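Long-range contacts in tyrocidine synthase 2 (Brevibacillus parabrevis, PDB 6TA8), which is a synthase whose modelled part belongs to the condensation-domain family, with two lobes each built round a mixed beta sheet and helices: residues R110-L116 with V145-A151; Q207-Y211 with D309-M314; L236-T242 with L441-T447; Y387-F391 with A425-D429. All coordinates share one frame; numbering follows the deposited sequence.

Contact 1 of 4, residues R110-L116 with V145-A151; sequences RFYSYDL and VHVALFA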
# COMPACT_ATOMS: atom_id res chain seq x y z
N ARG A 110 -17.41 13.00 4.71
CA ARG A 110 -18.27 12.78 5.86
C ARG A 110 -17.50 13.12 7.13
O ARG A 110 -16.40 12.59 7.35
CB ARG A 110 -18.77 11.34 5.91
CG ARG A 110 -19.93 11.12 6.87
CD ARG A 110 -20.55 9.75 6.67
NE ARG A 110 -21.69 9.53 7.56
CZ ARG A 110 -22.96 9.76 7.22
NH1 ARG A 110 -23.25 10.21 6.01
NH2 ARG A 110 -23.93 9.53 8.09
N PHE A 111 -18.07 13.98 7.96
CA PHE A 111 -17.40 14.50 9.14
C PHE A 111 -18.03 13.94 10.41
O PHE A 111 -19.25 13.75 10.48
CB PHE A 111 -17.46 16.03 9.17
CG PHE A 111 -16.54 16.65 10.19
CD1 PHE A 111 -15.19 16.80 9.92
CD2 PHE A 111 -17.03 17.09 11.41
CE1 PHE A 111 -14.34 17.37 10.85
CE2 PHE A 111 -16.19 17.67 12.34
CZ PHE A 111 -14.84 17.80 12.06
N TYR A 112 -17.19 13.68 11.41
CA TYR A 112 -17.63 13.20 12.72
C TYR A 112 -16.97 14.04 13.79
O TYR A 112 -15.76 14.28 13.74
CB TYR A 112 -17.27 11.72 12.92
CG TYR A 112 -17.96 10.76 11.97
CD1 TYR A 112 -17.53 10.61 10.66
CD2 TYR A 112 -19.03 9.99 12.40
CE1 TYR A 112 -18.15 9.73 9.79
CE2 TYR A 112 -19.66 9.11 11.54
CZ TYR A 112 -19.22 8.98 10.24
OH TYR A 112 -19.84 8.11 9.38
N SER A 113 -17.76 14.49 14.77
CA SER A 113 -17.26 15.34 15.84
C SER A 113 -17.68 14.75 17.18
O SER A 113 -18.88 14.57 17.43
CB SER A 113 -17.79 16.77 15.70
OG SER A 113 -17.25 17.62 16.69
N TYR A 114 -16.71 14.45 18.03
CA TYR A 114 -16.95 13.87 19.34
C TYR A 114 -16.26 14.70 20.41
O TYR A 114 -15.09 15.07 20.24
CB TYR A 114 -16.48 12.41 19.41
CG TYR A 114 -17.17 11.51 18.42
CD1 TYR A 114 -18.39 10.91 18.74
CD2 TYR A 114 -16.62 11.25 17.17
CE1 TYR A 114 -19.03 10.08 17.84
CE2 TYR A 114 -17.26 10.42 16.27
CZ TYR A 114 -18.46 9.84 16.61
OH TYR A 114 -19.09 9.01 15.71
N ASP A 115 -16.97 14.98 21.50
CA ASP A 115 -16.45 15.77 22.61
C ASP A 115 -16.26 14.83 23.80
O ASP A 115 -17.15 14.67 24.64
CB ASP A 115 -17.41 16.92 22.95
CG ASP A 115 -16.92 17.76 24.11
OD1 ASP A 115 -15.70 17.75 24.40
OD2 ASP A 115 -17.75 18.45 24.74
N LEU A 116 -15.08 14.20 23.86
CA LEU A 116 -14.75 13.25 24.92
C LEU A 116 -13.83 13.86 25.97
O LEU A 116 -13.02 13.15 26.57
CB LEU A 116 -14.12 12.00 24.32
CG LEU A 116 -14.89 11.29 23.20
CD1 LEU A 116 -13.98 10.34 22.44
CD2 LEU A 116 -16.10 10.56 23.76
N VAL A 145 -14.36 9.51 1.73
CA VAL A 145 -13.48 10.11 2.73
C VAL A 145 -14.30 10.34 4.00
O VAL A 145 -15.32 11.04 3.97
CB VAL A 145 -12.87 11.42 2.22
CG1 VAL A 145 -11.91 12.00 3.26
CG2 VAL A 145 -12.15 11.20 0.90
N HIS A 146 -13.84 9.77 5.11
CA HIS A 146 -14.46 9.95 6.42
C HIS A 146 -13.45 10.62 7.34
O HIS A 146 -12.34 10.10 7.54
CB HIS A 146 -14.92 8.61 7.00
CG HIS A 146 -16.20 8.11 6.43
ND1 HIS A 146 -16.56 8.30 5.11
CD2 HIS A 146 -17.22 7.42 6.99
CE1 HIS A 146 -17.74 7.75 4.89
NE2 HIS A 146 -18.16 7.21 6.02
N VAL A 147 -13.83 11.76 7.91
CA VAL A 147 -12.98 12.51 8.83
C VAL A 147 -13.66 12.54 10.19
O VAL A 147 -14.83 12.91 10.30
CB VAL A 147 -12.71 13.94 8.32
CG1 VAL A 147 -11.69 14.64 9.20
CG2 VAL A 147 -12.23 13.90 6.87
N ALA A 148 -12.92 12.15 11.23
CA ALA A 148 -13.45 12.09 12.58
C ALA A 148 -12.52 12.83 13.53
O ALA A 148 -11.31 12.60 13.53
CB ALA A 148 -13.62 10.64 13.04
N LEU A 149 -13.09 13.73 14.33
CA LEU A 149 -12.35 14.52 15.29
C LEU A 149 -12.75 14.09 16.70
O LEU A 149 -13.93 14.17 17.06
CB LEU A 149 -12.61 16.02 15.10
CG LEU A 149 -11.99 16.96 16.13
CD1 LEU A 149 -10.47 16.81 16.16
CD2 LEU A 149 -12.38 18.40 15.84
N PHE A 150 -11.78 13.61 17.47
CA PHE A 150 -11.99 13.17 18.84
C PHE A 150 -11.28 14.14 19.78
O PHE A 150 -10.05 14.13 19.87
CB PHE A 150 -11.49 11.74 19.04
CG PHE A 150 -12.08 10.74 18.09
CD1 PHE A 150 -13.28 10.12 18.37
CD2 PHE A 150 -11.43 10.43 16.90
CE1 PHE A 150 -13.83 9.20 17.50
CE2 PHE A 150 -11.97 9.51 16.02
CZ PHE A 150 -13.17 8.90 16.32
N ALA A 151 -12.06 14.96 20.47
CA ALA A 151 -11.52 15.94 21.40
C ALA A 151 -11.51 15.36 22.81
O ALA A 151 -12.57 15.04 23.36
CB ALA A 151 -12.33 17.24 21.37
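Arg110 opens the parallel pairing: its N donates to Val145 O and its O accepts from Val147 N, so this residue reaches one partner on each side of His146. Its side chain runs alongside the histidine. CB lies over one face of the His146 ring, 3.9 Å from the ring centroid and 14° off the normal, while Arg110 NE donates to Tyr112 OH at 3.0 Å, with the hydroxyl in the guanidinium plane. His146 NE2 is hydrogen-bonded to Ser136 O, outside both strands. On the other face of the sheet, Phe111 has CG anti to its backbone N (chi1 -167°), a torsion that carries the ring across to Val147, with Phe111 CD1 4.1 Å from Val147 CB, and on to Leu149. Tyr112 repeats the backbone pattern with Val147 O and Leu149 N, and its CB meets Ala148 CB at 3.8 Å. Tyr114 bonds Leu149 O and Ala151 N in the same way. Its ring and that of Phe150 point in one direction with planes only 6° apart, yet the centroids are 5.3 Å apart; the rings are slid so far that they barely overlap, and Tyr114 CD2 meets Phe150 CE1 at 3.5 Å. Leu116 ends the run at the edge of the Phe150 ring, Leu116 CD1 4.1 Å from Phe150 CD1. Helix 122-134 packs on the face carrying Tyr112, Tyr114 and Ala148, while helix 69-82 meets Phe111 and Val147 on the other. Strand 110-115, helix 122-134 and strand 145-152 thus form a beta-alpha-beta crossover at the margin of a mixed sheet.

Contact 2 of 4, residues Q207-Y211 with D309-M314; sequences QLQKY and DIQNEM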
# COMPACT_ATOMS: atom_id res chain seq x y z
N GLN A 207 -4.54 6.92 -20.45
CA GLN A 207 -3.25 6.63 -21.05
C GLN A 207 -2.80 5.21 -20.75
O GLN A 207 -2.02 4.63 -21.52
CB GLN A 207 -2.21 7.65 -20.57
CG GLN A 207 -0.80 7.43 -21.08
CD GLN A 207 -0.74 7.26 -22.59
OE1 GLN A 207 -1.38 7.99 -23.34
NE2 GLN A 207 0.05 6.29 -23.04
N LEU A 208 -3.28 4.63 -19.65
CA LEU A 208 -2.88 3.27 -19.29
C LEU A 208 -3.39 2.25 -20.30
O LEU A 208 -2.74 1.23 -20.53
CB LEU A 208 -3.39 2.93 -17.89
CG LEU A 208 -2.67 1.81 -17.14
CD1 LEU A 208 -1.19 2.11 -16.99
CD2 LEU A 208 -3.31 1.61 -15.78
N GLN A 209 -4.55 2.50 -20.91
CA GLN A 209 -5.07 1.58 -21.91
C GLN A 209 -4.31 1.70 -23.22
O GLN A 209 -4.08 0.70 -23.91
CB GLN A 209 -6.57 1.83 -22.13
CG GLN A 209 -7.21 0.90 -23.15
CD GLN A 209 -7.11 -0.56 -22.76
OE1 GLN A 209 -7.37 -0.93 -21.61
NE2 GLN A 209 -6.74 -1.41 -23.71
N LYS A 210 -3.90 2.92 -23.58
CA LYS A 210 -3.09 3.10 -24.78
C LYS A 210 -1.72 2.44 -24.62
O LYS A 210 -1.24 1.77 -25.54
CB LYS A 210 -2.93 4.59 -25.09
CG LYS A 210 -4.22 5.30 -25.45
CD LYS A 210 -4.00 6.80 -25.60
CE LYS A 210 -5.29 7.50 -26.01
NZ LYS A 210 -5.11 8.98 -26.07
N TYR A 211 -1.09 2.62 -23.46
CA TYR A 211 0.17 1.93 -23.19
C TYR A 211 -0.03 0.43 -23.09
O TYR A 211 0.91 -0.34 -23.35
CB TYR A 211 0.80 2.48 -21.91
CG TYR A 211 2.05 1.77 -21.47
CD1 TYR A 211 3.27 2.01 -22.10
CD2 TYR A 211 2.03 0.86 -20.42
CE1 TYR A 211 4.42 1.36 -21.69
CE2 TYR A 211 3.17 0.20 -20.02
CZ TYR A 211 4.37 0.46 -20.65
OH TYR A 211 5.51 -0.19 -20.25
N ASP A 309 6.76 5.32 -16.17
CA ASP A 309 6.58 5.96 -17.47
C ASP A 309 5.75 5.06 -18.37
O ASP A 309 6.23 4.01 -18.81
CB ASP A 309 7.94 6.27 -18.09
CG ASP A 309 7.82 6.96 -19.44
OD1 ASP A 309 6.75 7.52 -19.74
OD2 ASP A 309 8.81 6.93 -20.21
N ILE A 310 4.51 5.46 -18.63
CA ILE A 310 3.65 4.74 -19.56
C ILE A 310 3.54 5.55 -20.84
O ILE A 310 2.49 5.58 -21.49
CB ILE A 310 2.26 4.46 -18.94
CG1 ILE A 310 1.61 5.77 -18.48
CG2 ILE A 310 2.38 3.48 -17.78
CD1 ILE A 310 0.18 5.60 -18.00
N GLN A 311 4.63 6.23 -21.20
CA GLN A 311 4.71 7.12 -22.35
C GLN A 311 3.76 8.30 -22.19
O GLN A 311 3.12 8.46 -21.14
CB GLN A 311 4.41 6.36 -23.65
CG GLN A 311 5.36 5.20 -23.91
CD GLN A 311 4.92 4.32 -25.07
OE1 GLN A 311 3.86 4.54 -25.65
NE2 GLN A 311 5.73 3.33 -25.40
N ASN A 312 3.68 9.16 -23.21
CA ASN A 312 2.87 10.37 -23.25
C ASN A 312 3.33 11.42 -22.24
O ASN A 312 2.60 12.39 -22.00
CB ASN A 312 1.38 10.07 -23.03
CG ASN A 312 0.48 11.15 -23.61
OD1 ASN A 312 -0.02 11.02 -24.73
ND2 ASN A 312 0.27 12.21 -22.85
N GLU A 313 4.52 11.26 -21.66
CA GLU A 313 5.10 12.25 -20.74
C GLU A 313 4.17 12.53 -19.56
O GLU A 313 4.04 13.68 -19.12
CB GLU A 313 5.47 13.54 -21.47
CG GLU A 313 6.33 13.34 -22.70
CD GLU A 313 5.62 13.73 -23.98
OE1 GLU A 313 4.73 14.60 -23.93
OE2 GLU A 313 5.95 13.16 -25.04
N MET A 314 3.52 11.49 -19.06
CA MET A 314 2.59 11.66 -17.95
C MET A 314 3.33 12.06 -16.68
O MET A 314 4.50 11.72 -16.48
CB MET A 314 1.81 10.37 -17.71
CG MET A 314 1.05 9.86 -18.92
SD MET A 314 -0.25 10.99 -19.45
CE MET A 314 -1.43 10.81 -18.11
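Tyr211 and Gln207, one helical turn apart, receive Ile310 between them. The tyrosine offers a ring face: Ile310 CA stands over it in a CH-pi contact, 4.0 Å from the centroid and 19° off the ring normal, displaced toward the rim. The side chain adds a separate apolar contact, Ile310 CB lying 3.7 Å from Tyr211 CG. Gln207 approaches Ile310 differently. The two side chains slide past each other in opposite directions, Gln207 CG lying 3.7 Å from Ile310 CD1, and the glutamine bends about its CB-CG bond (chi2 51°) to bring its amide toward the loop backbone. NE2 donates to Ile310 O at 3.0 Å; the bond is only moderately straight (140° at the hydrogen), and the acceptor is tilted out of the amide plane. Beyond it, Asn312 CB lies against the other end of the same amide, 3.5 Å from Gln207 OE1, and Met314 crosses the aliphatic part of the chain, its CG 3.7 Å from Gln207 CG. Leu208 and Ile310 cross at about a right angle, Leu208 CD1 3.9 Å from Ile310 CD1, and Trp204 of the same helix also touches Ile310. Two polar groups have partners elsewhere: Gln311 NE2 is bonded to Glu216 OE1, and Asp309 O to Lys355 NZ. Within the loop, Asp309 OD1 accepts from Gln311 N, met from above the carboxylate plane, and Gln311 to Glu313 all have positive phi. The result is a compact loop, opened by an Asx turn and docked on helix 201-212 chiefly through Ile310, with the Gln207 amide bonded to its carbonyl.

Contact 3 of 4, residues L236-T242 with L441-T447; sequences LPTDFVT and LQYEEKT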
# COMPACT_ATOMS: atom_id res chain seq x y z
N LEU A 236 4.17 -23.44 0.47
CA LEU A 236 4.78 -23.09 1.75
C LEU A 236 4.04 -23.83 2.87
O LEU A 236 2.81 -23.92 2.84
CB LEU A 236 4.75 -21.57 1.94
CG LEU A 236 5.57 -20.94 3.07
CD1 LEU A 236 5.76 -19.45 2.82
CD2 LEU A 236 4.90 -21.14 4.38
N PRO A 237 4.76 -24.39 3.84
CA PRO A 237 4.10 -25.21 4.87
C PRO A 237 3.29 -24.36 5.84
O PRO A 237 3.72 -23.28 6.25
CB PRO A 237 5.27 -25.91 5.58
CG PRO A 237 6.47 -25.07 5.27
CD PRO A 237 6.22 -24.53 3.89
N THR A 238 2.12 -24.86 6.22
CA THR A 238 1.30 -24.24 7.26
C THR A 238 1.15 -25.19 8.44
O THR A 238 1.22 -26.41 8.29
CB THR A 238 -0.08 -23.84 6.73
OG1 THR A 238 -0.83 -25.01 6.38
CG2 THR A 238 0.05 -22.94 5.52
N ASP A 239 0.93 -24.62 9.62
CA ASP A 239 0.69 -25.45 10.80
C ASP A 239 -0.63 -26.21 10.67
O ASP A 239 -0.72 -27.37 11.08
CB ASP A 239 0.70 -24.60 12.07
CG ASP A 239 2.08 -24.08 12.42
OD1 ASP A 239 3.07 -24.79 12.16
OD2 ASP A 239 2.17 -22.95 12.95
N PHE A 240 -1.65 -25.57 10.10
CA PHE A 240 -2.95 -26.19 9.92
C PHE A 240 -3.48 -25.88 8.53
O PHE A 240 -2.99 -24.97 7.85
CB PHE A 240 -3.96 -25.72 10.97
CG PHE A 240 -3.35 -25.38 12.30
CD1 PHE A 240 -2.89 -26.38 13.14
CD2 PHE A 240 -3.24 -24.06 12.71
CE1 PHE A 240 -2.32 -26.07 14.36
CE2 PHE A 240 -2.67 -23.75 13.93
CZ PHE A 240 -2.21 -24.75 14.76
N VAL A 241 -4.48 -26.65 8.12
CA VAL A 241 -5.20 -26.44 6.87
C VAL A 241 -6.60 -25.96 7.21
O VAL A 241 -7.25 -26.51 8.11
CB VAL A 241 -5.24 -27.72 6.02
CG1 VAL A 241 -6.41 -27.69 5.04
CG2 VAL A 241 -3.93 -27.92 5.28
N THR A 242 -7.06 -24.93 6.51
CA THR A 242 -8.38 -24.38 6.76
C THR A 242 -8.96 -23.81 5.47
O THR A 242 -8.23 -23.46 4.55
CB THR A 242 -8.35 -23.30 7.85
OG1 THR A 242 -9.69 -22.89 8.17
CG2 THR A 242 -7.57 -22.08 7.37
N LEU A 441 -5.73 -19.43 12.25
CA LEU A 441 -6.22 -20.76 11.91
C LEU A 441 -5.26 -21.53 11.02
O LEU A 441 -5.52 -22.70 10.71
CB LEU A 441 -7.59 -20.67 11.23
CG LEU A 441 -8.58 -19.64 11.77
CD1 LEU A 441 -9.92 -19.79 11.06
CD2 LEU A 441 -8.76 -19.77 13.28
N GLN A 442 -4.16 -20.91 10.59
CA GLN A 442 -3.14 -21.57 9.79
C GLN A 442 -1.78 -21.64 10.46
O GLN A 442 -1.03 -22.58 10.20
CB GLN A 442 -2.98 -20.86 8.44
CG GLN A 442 -4.11 -21.12 7.46
CD GLN A 442 -4.03 -20.24 6.23
OE1 GLN A 442 -3.66 -19.07 6.32
NE2 GLN A 442 -4.38 -20.80 5.08
N TYR A 443 -1.46 -20.69 11.33
CA TYR A 443 -0.17 -20.65 12.00
C TYR A 443 -0.35 -20.32 13.47
O TYR A 443 -1.21 -19.52 13.83
CB TYR A 443 0.76 -19.60 11.39
CG TYR A 443 1.28 -19.97 10.04
CD1 TYR A 443 2.29 -20.91 9.91
CD2 TYR A 443 0.75 -19.39 8.90
CE1 TYR A 443 2.76 -21.26 8.67
CE2 TYR A 443 1.22 -19.73 7.66
CZ TYR A 443 2.22 -20.67 7.55
OH TYR A 443 2.67 -21.00 6.31
N GLU A 444 0.47 -20.94 14.30
CA GLU A 444 0.61 -20.52 15.68
C GLU A 444 1.67 -19.43 15.75
O GLU A 444 2.61 -19.40 14.96
CB GLU A 444 1.00 -21.70 16.58
CG GLU A 444 -0.09 -22.76 16.68
CD GLU A 444 0.36 -23.99 17.44
OE1 GLU A 444 1.51 -24.43 17.24
OE2 GLU A 444 -0.45 -24.52 18.24
N GLU A 445 1.49 -18.51 16.71
CA GLU A 445 2.39 -17.36 16.82
C GLU A 445 3.84 -17.77 16.98
O GLU A 445 4.74 -16.97 16.68
CB GLU A 445 1.96 -16.47 17.99
CG GLU A 445 2.43 -15.03 17.87
CD GLU A 445 2.38 -14.29 19.19
OE1 GLU A 445 3.25 -14.54 20.05
OE2 GLU A 445 1.47 -13.45 19.36
N LYS A 446 4.10 -18.99 17.44
CA LYS A 446 5.47 -19.46 17.60
C LYS A 446 6.11 -19.80 16.25
O LYS A 446 7.30 -19.56 16.05
CB LYS A 446 5.50 -20.69 18.52
CG LYS A 446 5.49 -20.37 20.02
CD LYS A 446 4.21 -19.68 20.47
CE LYS A 446 2.97 -20.49 20.11
NZ LYS A 446 1.76 -19.64 19.98
N THR A 447 5.32 -20.35 15.33
CA THR A 447 5.83 -20.62 13.99
C THR A 447 6.13 -19.32 13.24
O THR A 447 7.11 -19.24 12.49
CB THR A 447 4.83 -21.47 13.21
OG1 THR A 447 4.51 -22.65 13.96
CG2 THR A 447 5.41 -21.87 11.85
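Asp239 and Thr447 are brought together by matching first torsions: Asp239 CG is anti to its carbonyl carbon (chi1 -70°), as is Thr447 OG1 (chi1 -54°), and the two side chains arrive from opposite directions. Asp239 OD2 accepts from Thr447 OG1 on its syn lone pair at 2.6 Å, and from Glu444 N on its anti lone pair at 3.0 Å, the latter nearly straight at 165°. Two donors grip one oxygen, which would be expected to stabilise the charged carboxylate although Glu444 OE1 is only 4.6 Å from Asp239 OD2. The carboxylate thus bonds the backbone N of the N-cap residue, Glu444, and a hydroxyl in the first helical turn. Backbone bonds flank it: Phe240 N donates to Gln442 O at 3.1 Å, and Asp239 N makes a weak bond to the same oxygen. Separately, the Tyr443 side chain donates from OH to Pro237 O, above the carbonyl plane. The Phe240 ring lies with its edge toward Glu444, Phe240 CZ 3.5 Å from Glu444 CG. The Thr242 and Gln442 side chains cross at about a right angle, CG2 of the first 3.6 Å from CG of the second. Around this surface contact, Leu236 and Pro237 rest on helix 277-293, whose Trp292 NE1 is bonded to Thr447 O. Tyr443 touches Tyr438 of strand 431-439, and the loop leading to strand 250-256 is fastened where strand 431-439 passes into helix 445-466.

Contact 4 of 4, residues Y387-F391 with A425-D429; sequences YLGQF and AMIED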
# COMPACT_ATOMS: atom_id res chain seq x y z
N TYR A 387 7.25 -2.36 0.78
CA TYR A 387 8.07 -1.41 1.53
C TYR A 387 7.43 -0.03 1.43
O TYR A 387 7.29 0.52 0.33
CB TYR A 387 9.50 -1.38 1.00
CG TYR A 387 10.37 -0.35 1.69
CD1 TYR A 387 10.70 -0.48 3.03
CD2 TYR A 387 10.85 0.75 0.99
CE1 TYR A 387 11.49 0.46 3.66
CE2 TYR A 387 11.64 1.70 1.62
CZ TYR A 387 11.95 1.55 2.95
OH TYR A 387 12.74 2.49 3.58
N LEU A 388 7.04 0.53 2.57
CA LEU A 388 6.30 1.79 2.60
C LEU A 388 7.20 3.02 2.63
O LEU A 388 6.72 4.12 2.37
CB LEU A 388 5.36 1.81 3.81
CG LEU A 388 4.32 0.69 3.86
CD1 LEU A 388 3.98 0.34 5.30
CD2 LEU A 388 3.06 1.08 3.09
N GLY A 389 8.48 2.86 2.96
CA GLY A 389 9.38 3.99 3.03
C GLY A 389 9.51 4.54 4.44
O GLY A 389 8.90 4.07 5.40
N GLN A 390 10.32 5.59 4.55
CA GLN A 390 10.57 6.24 5.83
C GLN A 390 9.51 7.30 6.08
O GLN A 390 9.22 8.12 5.20
CB GLN A 390 11.97 6.87 5.86
CG GLN A 390 12.18 7.85 7.01
CD GLN A 390 13.58 7.78 7.59
OE1 GLN A 390 14.50 7.25 6.97
NE2 GLN A 390 13.74 8.30 8.80
N PHE A 391 8.94 7.29 7.28
CA PHE A 391 7.92 8.26 7.66
C PHE A 391 8.34 9.02 8.91
O PHE A 391 7.53 9.72 9.53
CB PHE A 391 6.58 7.57 7.89
CG PHE A 391 5.80 7.33 6.62
CD1 PHE A 391 6.26 6.45 5.66
CD2 PHE A 391 4.61 8.00 6.39
CE1 PHE A 391 5.55 6.23 4.50
CE2 PHE A 391 3.89 7.78 5.23
CZ PHE A 391 4.36 6.90 4.28
N ALA A 425 6.96 -3.32 5.45
CA ALA A 425 8.23 -2.74 5.90
C ALA A 425 8.12 -1.23 5.86
O ALA A 425 7.84 -0.65 4.80
CB ALA A 425 9.39 -3.22 5.02
N MET A 426 8.34 -0.59 7.01
CA MET A 426 8.28 0.86 7.10
C MET A 426 9.29 1.33 8.13
O MET A 426 9.66 0.59 9.05
CB MET A 426 6.87 1.35 7.47
CG MET A 426 6.43 0.97 8.87
SD MET A 426 4.78 1.58 9.28
CE MET A 426 5.00 3.34 9.05
N ILE A 427 9.74 2.57 7.97
CA ILE A 427 10.68 3.20 8.89
C ILE A 427 9.96 4.33 9.59
O ILE A 427 9.52 5.30 8.95
CB ILE A 427 11.94 3.70 8.16
CG1 ILE A 427 12.71 2.53 7.55
CG2 ILE A 427 12.82 4.50 9.10
CD1 ILE A 427 14.03 2.93 6.93
N GLU A 428 9.83 4.22 10.91
CA GLU A 428 9.14 5.22 11.72
C GLU A 428 9.98 5.54 12.95
O GLU A 428 10.44 4.62 13.63
CB GLU A 428 7.75 4.73 12.13
CG GLU A 428 7.04 5.65 13.11
CD GLU A 428 5.53 5.61 12.96
OE1 GLU A 428 5.06 5.31 11.84
OE2 GLU A 428 4.83 5.87 13.95
N ASP A 429 10.18 6.83 13.21
CA ASP A 429 10.99 7.29 14.34
C ASP A 429 12.40 6.70 14.29
O ASP A 429 12.96 6.31 15.31
CB ASP A 429 10.31 6.98 15.68
CG ASP A 429 8.98 7.69 15.84
OD1 ASP A 429 7.94 7.00 15.86
OD2 ASP A 429 8.97 8.93 15.95
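Leu388 N donates to Ala425 O at 2.6 Å and Phe391 N to Ile427 O at 2.7 Å, both nearly straight at 172°. Between them Ile427 N donates to Gly389 O equally straight, but over a longer 3.1 Å and 41° out of the carbonyl plane. The difference coincides with a step in register: Tyr387 pairs with Ala425 and Gln390 with Ile427, so Leu388 and Gly389 together stand opposite Met426. Gly389, at phi 94°, takes a backbone shape in which a side chain would jam against the carbonyl of Leu388. Tyr387 leans over this irregularity, with Gly389 N above the centre of its ring; Tyr387 CD1 meets Ala425 CB in the ring plane at 3.6 Å, and OH touches Ile427 CD1. On the same face Gln390 lays its amide across Ile427, Gln390 CD 3.7 Å from Ile427 CG2. Met426 points to the opposite face from Ala425 and Ile427, and Leu388 CD1 packs beside it, 3.8 Å from Met426 CB. Helices 277-293 and 259-267 pack on Tyr387, Ala425 and Ile427, and Leu388 O is bonded to Arg173 of helix 169-187. This is a parallel strand pair interrupted by a beta bulge, inside a six-stranded mixed sheet.

Contacts 1 and 4 both pair parallel strands, but in different sheets, their centres about 27 Å apart: contact 1 keeps an unbroken register at a sheet margin, whereas contact 4 slips by one residue among inner strands, its centre about 12 Å from the chain centre. Contacts 2 and 3 involve loops. Contact 2, partly buried, rests on Ile310 packed against the helix, with one hydrogen bond from a glutamine amide; contact 3, at the surface, relies on a doubly bonded carboxylate. These two lie on opposite sides of the chain's centre, about 43 Å between centres. Contact 4 falls in sequence between the segments of contact 3, and strand 431-439, beside strand 421-428, leads towards segment 441-447. None of the four touches another.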